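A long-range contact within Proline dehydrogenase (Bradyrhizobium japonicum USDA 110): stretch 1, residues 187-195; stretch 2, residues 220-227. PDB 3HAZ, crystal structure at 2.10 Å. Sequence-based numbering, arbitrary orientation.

Stretch 1 187-195: GQKTRYSFD
Stretch 2 220-227: TIGKAAGN

One carbonyl oxygen, that of Ala-224, carries the polar part of this contact. It accepts a hydrogen bond from the backbone of Thr-190, with Thr-190 N to Ala-224 O at 3.1 Å and an N-H...O angle of 152°. The same oxygen also meets the CA-H of the preceding residue. Lys-189 CA lies 3.0 Å from Ala-224 O, with an angle of 138° at the hydrogen. Two successive groups of stretch 1 therefore converge on a single acceptor. The bond from Thr-190 N is the only hydrogen bond between the stretches.

The register is set at the same place. The CA atoms of Lys-189 and Ala-224 are 4.3 Å apart. Stretch 1 is extended here, with phi/psi of -118/166 at Gln-188, -101/144 at Lys-189 and -68/133 at Thr-190. Stretch 2 arrives as the last part of a helix. Residues Thr-220, Ile-221 and Gly-222 have helical angles near -57/-50, and Lys-223 is at -63/-13. Ala-224 then turns to -126/48. Ala-224 N makes a hydrogen bond to Ile-221 O at 3.1 Å and a weak one to Thr-220 O at 3.5 Å.

The Ala-224 methyl points toward stretch 1. Ala-224 CB sits 3.1 Å from Gln-188 O, a tight approach, and 4.1 Å from Thr-190 OG1. Thr-190 has chi1 -63° (m). The CA-to-CB bond of Gln-188 points away, with chi1 -90° (m) and chi2 -159° (t), and its side chain comes no closer than 6.3 Å to stretch 2, so its backbone makes the contact.

Lys-189 is modelled only to CB, which points sideways. Lys-189 CB is 3.8 Å from Gly-226 N and 4.0 Å from Ala-225 C. Ala-225 follows at -98/-12 and directs its own CB away. Gly-226 has phi/psi of 81/-179. A CB at these angles would be jammed against the carbonyl O of Ala-225, which by itself calls for glycine. It would also lie 3.7 Å from Lys-189 CB.

A second, apolar contact joins Phe-194 to Ile-221. Phe-194 is in a strand, at -106/118, and points toward stretch 2 with chi1 -71° (m) and chi2 9°. The CA-to-CB bond of Ile-221 runs sideways to stretch 1, but the end of the side chain comes nearer, with chi1 -74° (m) and chi2 168° (t). Ile-221 CG1 stands 3.4 Å from the centroid of the Phe-194 ring, 17° off the normal, in a CH-pi contact over the face. Ile-221 CD1 covers the same face, 3.3 Å from Phe-194 CD2. Both residues are buried. Between the two contacts, Arg-191 and Ser-193 point away. The stretches bury 325 Å² in total.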

ATOM      1  N   GLY A 187      60.482 -26.326 -35.801  1.00 95.47           N
ATOM      2  CA  GLY A 187      61.420 -26.484 -34.704  1.00 94.09           C
ATOM      3  C   GLY A 187      61.071 -25.541 -33.570  1.00 95.00           C
ATOM      4  O   GLY A 187      61.943 -25.102 -32.822  1.00 97.57           O
ATOM      5  N   GLN A 188      59.783 -25.230 -33.449  1.00 94.02           N
ATOM      6  CA  GLN A 188      59.315 -24.234 -32.493  1.00 90.94           C
ATOM      7  C   GLN A 188      58.367 -24.796 -31.439  1.00 83.35           C
ATOM      8  O   GLN A 188      57.847 -25.905 -31.576  1.00 84.39           O
ATOM      9  CB  GLN A 188      58.631 -23.077 -33.220  1.00 91.12           C
ATOM     10  CG  GLN A 188      59.560 -21.951 -33.605  1.00 92.81           C
ATOM     11  CD  GLN A 188      58.812 -20.657 -33.834  1.00 95.72           C
ATOM     12  OE1 GLN A 188      57.750 -20.644 -34.456  1.00 95.26           O
ATOM     13  NE2 GLN A 188      59.360 -19.559 -33.326  1.00 97.35           N
ATOM     14  N   LYS A 189      58.144 -24.005 -30.393  1.00 72.11           N
ATOM     15  CA  LYS A 189      57.267 -24.389 -29.296  1.00 61.28           C
ATOM     16  C   LYS A 189      55.904 -23.729 -29.438  1.00 51.86           C
ATOM     17  O   LYS A 189      55.807 -22.586 -29.887  1.00 48.19           O
ATOM     18  CB  LYS A 189      57.891 -23.994 -27.955  1.00 54.16           C
ATOM     19  N   THR A 190      54.855 -24.455 -29.060  1.00 55.27           N
ATOM     20  CA  THR A 190      53.502 -23.903 -29.036  1.00 51.19           C
ATOM     21  C   THR A 190      53.418 -22.848 -27.940  1.00 49.49           C
ATOM     22  O   THR A 190      53.888 -23.070 -26.823  1.00 50.20           O
ATOM     23  CB  THR A 190      52.434 -24.995 -28.780  1.00 59.71           C
ATOM     24  OG1 THR A 190      52.445 -25.944 -29.854  1.00 64.97           O
ATOM     25  CG2 THR A 190      51.049 -24.379 -28.688  1.00 50.65           C
ATOM     26  N   ARG A 191      52.840 -21.697 -28.265  1.00 48.99           N
ATOM     27  CA  ARG A 191      52.694 -20.619 -27.290  1.00 48.36           C
ATOM     28  C   ARG A 191      51.472 -20.832 -26.405  1.00 34.59           C
ATOM     29  O   ARG A 191      51.110 -19.955 -25.618  1.00 48.07           O
ATOM     30  CB  ARG A 191      52.591 -19.255 -27.983  1.00 45.82           C
ATOM     31  CG  ARG A 191      53.888 -18.748 -28.580  1.00 59.83           C
ATOM     32  CD  ARG A 191      53.883 -17.228 -28.690  1.00 67.47           C
ATOM     33  NE  ARG A 191      54.328 -16.585 -27.456  1.00 74.82           N
ATOM     34  CZ  ARG A 191      55.583 -16.210 -27.221  1.00 84.03           C
ATOM     35  NH1 ARG A 191      56.519 -16.415 -28.140  1.00 85.35           N
ATOM     36  NH2 ARG A 191      55.907 -15.631 -26.072  1.00 85.68           N
ATOM     37  N   TYR A 192      50.836 -21.993 -26.534  1.00 34.00           N
ATOM     38  CA  TYR A 192      49.596 -22.259 -25.809  1.00 28.64           C
ATOM     39  C   TYR A 192      49.541 -23.660 -25.221  1.00 25.86           C
ATOM     40  O   TYR A 192      50.057 -24.612 -25.804  1.00 22.56           O
ATOM     41  CB  TYR A 192      48.393 -22.049 -26.730  1.00 39.36           C
ATOM     42  CG  TYR A 192      48.437 -20.735 -27.465  1.00 52.49           C
ATOM     43  CD1 TYR A 192      48.237 -19.538 -26.793  1.00 54.09           C
ATOM     44  CD2 TYR A 192      48.696 -20.688 -28.827  1.00 65.16           C
ATOM     45  CE1 TYR A 192      48.287 -18.324 -27.460  1.00 57.36           C
ATOM     46  CE2 TYR A 192      48.748 -19.480 -29.503  1.00 69.50           C
ATOM     47  CZ  TYR A 192      48.541 -18.302 -28.814  1.00 62.87           C
ATOM     48  OH  TYR A 192      48.590 -17.099 -29.480  1.00 64.20           O
ATOM     49  N   SER A 193      48.901 -23.778 -24.065  1.00 21.33           N
ATOM     50  CA  SER A 193      48.560 -25.079 -23.526  1.00 21.79           C
ATOM     51  C   SER A 193      47.169 -25.454 -24.042  1.00 21.48           C
ATOM     52  O   SER A 193      46.431 -24.597 -24.537  1.00 17.56           O
ATOM     53  CB  SER A 193      48.609 -25.054 -22.000  1.00 24.95           C
ATOM     54  OG  SER A 193      49.912 -24.709 -21.553  1.00 22.12           O
ATOM     55  N   PHE A 194      46.816 -26.729 -23.930  1.00 19.22           N
ATOM     56  CA  PHE A 194      45.620 -27.249 -24.580  1.00 23.15           C
ATOM     57  C   PHE A 194      44.511 -27.493 -23.573  1.00 18.10           C
ATOM     58  O   PHE A 194      44.652 -28.311 -22.663  1.00 16.49           O
ATOM     59  CB  PHE A 194      45.922 -28.573 -25.302  1.00 25.28           C
ATOM     60  CG  PHE A 194      46.781 -28.433 -26.541  1.00 28.08           C
ATOM     61  CD1 PHE A 194      47.395 -27.227 -26.864  1.00 30.27           C
ATOM     62  CD2 PHE A 194      47.001 -29.533 -27.366  1.00 22.80           C
ATOM     63  CE1 PHE A 194      48.201 -27.114 -28.005  1.00 24.68           C
ATOM     64  CE2 PHE A 194      47.812 -29.432 -28.497  1.00 25.23           C
ATOM     65  CZ  PHE A 194      48.407 -28.215 -28.817  1.00 28.83           C
ATOM     66  N   ASP A 195      43.411 -26.777 -23.748  1.00 17.95           N
ATOM     67  CA  ASP A 195      42.174 -27.072 -23.044  1.00 15.39           C
ATOM     68  C   ASP A 195      41.353 -27.955 -23.979  1.00 16.02           C
ATOM     69  O   ASP A 195      40.678 -27.467 -24.885  1.00 22.14           O
ATOM     70  CB  ASP A 195      41.434 -25.775 -22.715  1.00 19.93           C
ATOM     71  CG  ASP A 195      40.144 -26.006 -21.944  1.00 29.99           C
ATOM     72  OD1 ASP A 195      39.988 -27.086 -21.332  1.00 33.70           O
ATOM     73  OD2 ASP A 195      39.288 -25.096 -21.945  1.00 34.58           O
ATOM     74  N   THR A 220      51.759 -34.196 -29.856  1.00 30.25           N
ATOM     75  CA  THR A 220      51.873 -32.936 -30.587  1.00 28.76           C
ATOM     76  C   THR A 220      52.520 -31.853 -29.727  1.00 31.63           C
ATOM     77  O   THR A 220      53.492 -31.215 -30.141  1.00 30.46           O
ATOM     78  CB  THR A 220      50.503 -32.437 -31.080  1.00 32.65           C
ATOM     79  OG1 THR A 220      49.972 -33.374 -32.022  1.00 36.02           O
ATOM     80  CG2 THR A 220      50.633 -31.060 -31.745  1.00 23.02           C
ATOM     81  N   ILE A 221      51.969 -31.644 -28.536  1.00 30.98           N
ATOM     82  CA  ILE A 221      52.499 -30.657 -27.602  1.00 35.28           C
ATOM     83  C   ILE A 221      53.950 -30.970 -27.279  1.00 30.90           C
ATOM     84  O   ILE A 221      54.796 -30.071 -27.237  1.00 34.97           O
ATOM     85  CB  ILE A 221      51.707 -30.644 -26.278  1.00 38.69           C
ATOM     86  CG1 ILE A 221      50.344 -29.990 -26.469  1.00 49.54           C
ATOM     87  CG2 ILE A 221      52.478 -29.911 -25.196  1.00 35.24           C
ATOM     88  CD1 ILE A 221      49.415 -30.207 -25.288  1.00 52.26           C
ATOM     89  N   GLY A 222      54.219 -32.254 -27.052  1.00 32.15           N
ATOM     90  CA  GLY A 222      55.542 -32.733 -26.693  1.00 30.71           C
ATOM     91  C   GLY A 222      56.609 -32.354 -27.701  1.00 39.41           C
ATOM     92  O   GLY A 222      57.626 -31.755 -27.349  1.00 30.90           O
ATOM     93  N   LYS A 223      56.373 -32.695 -28.961  1.00 37.73           N
ATOM     94  CA  LYS A 223      57.344 -32.440 -30.016  1.00 37.90           C
ATOM     95  C   LYS A 223      57.607 -30.948 -30.225  1.00 41.46           C
ATOM     96  O   LYS A 223      58.569 -30.570 -30.890  1.00 43.14           O
ATOM     97  CB  LYS A 223      56.895 -33.097 -31.323  1.00 44.55           C
ATOM     98  CG  LYS A 223      56.689 -34.604 -31.212  1.00 53.47           C
ATOM     99  CD  LYS A 223      56.550 -35.257 -32.581  1.00 63.01           C
ATOM    100  CE  LYS A 223      55.418 -34.636 -33.384  1.00 66.90           C
ATOM    101  NZ  LYS A 223      55.244 -35.305 -34.703  1.00 68.80           N
ATOM    102  N   ALA A 224      56.754 -30.106 -29.654  1.00 36.40           N
ATOM    103  CA  ALA A 224      56.930 -28.663 -29.743  1.00 46.25           C
ATOM    104  C   ALA A 224      56.924 -28.008 -28.357  1.00 45.58           C
ATOM    105  O   ALA A 224      56.240 -27.012 -28.140  1.00 51.04           O
ATOM    106  CB  ALA A 224      55.842 -28.060 -30.625  1.00 43.60           C
ATOM    107  N   ALA A 225      57.693 -28.565 -27.426  1.00 36.75           N
ATOM    108  CA  ALA A 225      57.645 -28.126 -26.032  1.00 36.07           C
ATOM    109  C   ALA A 225      58.745 -27.144 -25.617  1.00 45.57           C
ATOM    110  O   ALA A 225      58.674 -26.550 -24.540  1.00 45.86           O
ATOM    111  CB  ALA A 225      57.651 -29.329 -25.105  1.00 35.46           C
ATOM    112  N   GLY A 226      59.761 -26.972 -26.452  1.00 40.51           N
ATOM    113  CA  GLY A 226      60.889 -26.139 -26.072  1.00 40.07           C
ATOM    114  C   GLY A 226      61.860 -26.897 -25.184  1.00 40.46           C
ATOM    115  O   GLY A 226      61.646 -28.070 -24.875  1.00 38.93           O
ATOM    116  N   ASN A 227      62.924 -26.223 -24.761  1.00 43.27           N
ATOM    117  CA  ASN A 227      63.994 -26.867 -23.999  1.00 52.11           C
ATOM    118  C   ASN A 227      64.044 -26.468 -22.521  1.00 48.81           C
ATOM    119  O   ASN A 227      64.853 -26.996 -21.754  1.00 49.65           O
ATOM    120  CB  ASN A 227      65.353 -26.588 -24.655  1.00 52.88           C
ATOM    121  CG  ASN A 227      65.522 -27.300 -25.985  1.00 59.45           C
ATOM    122  OD1 ASN A 227      66.437 -26.994 -26.753  1.00 65.92           O
ATOM    123  ND2 ASN A 227      64.643 -28.258 -26.263  1.00 58.13           N
TER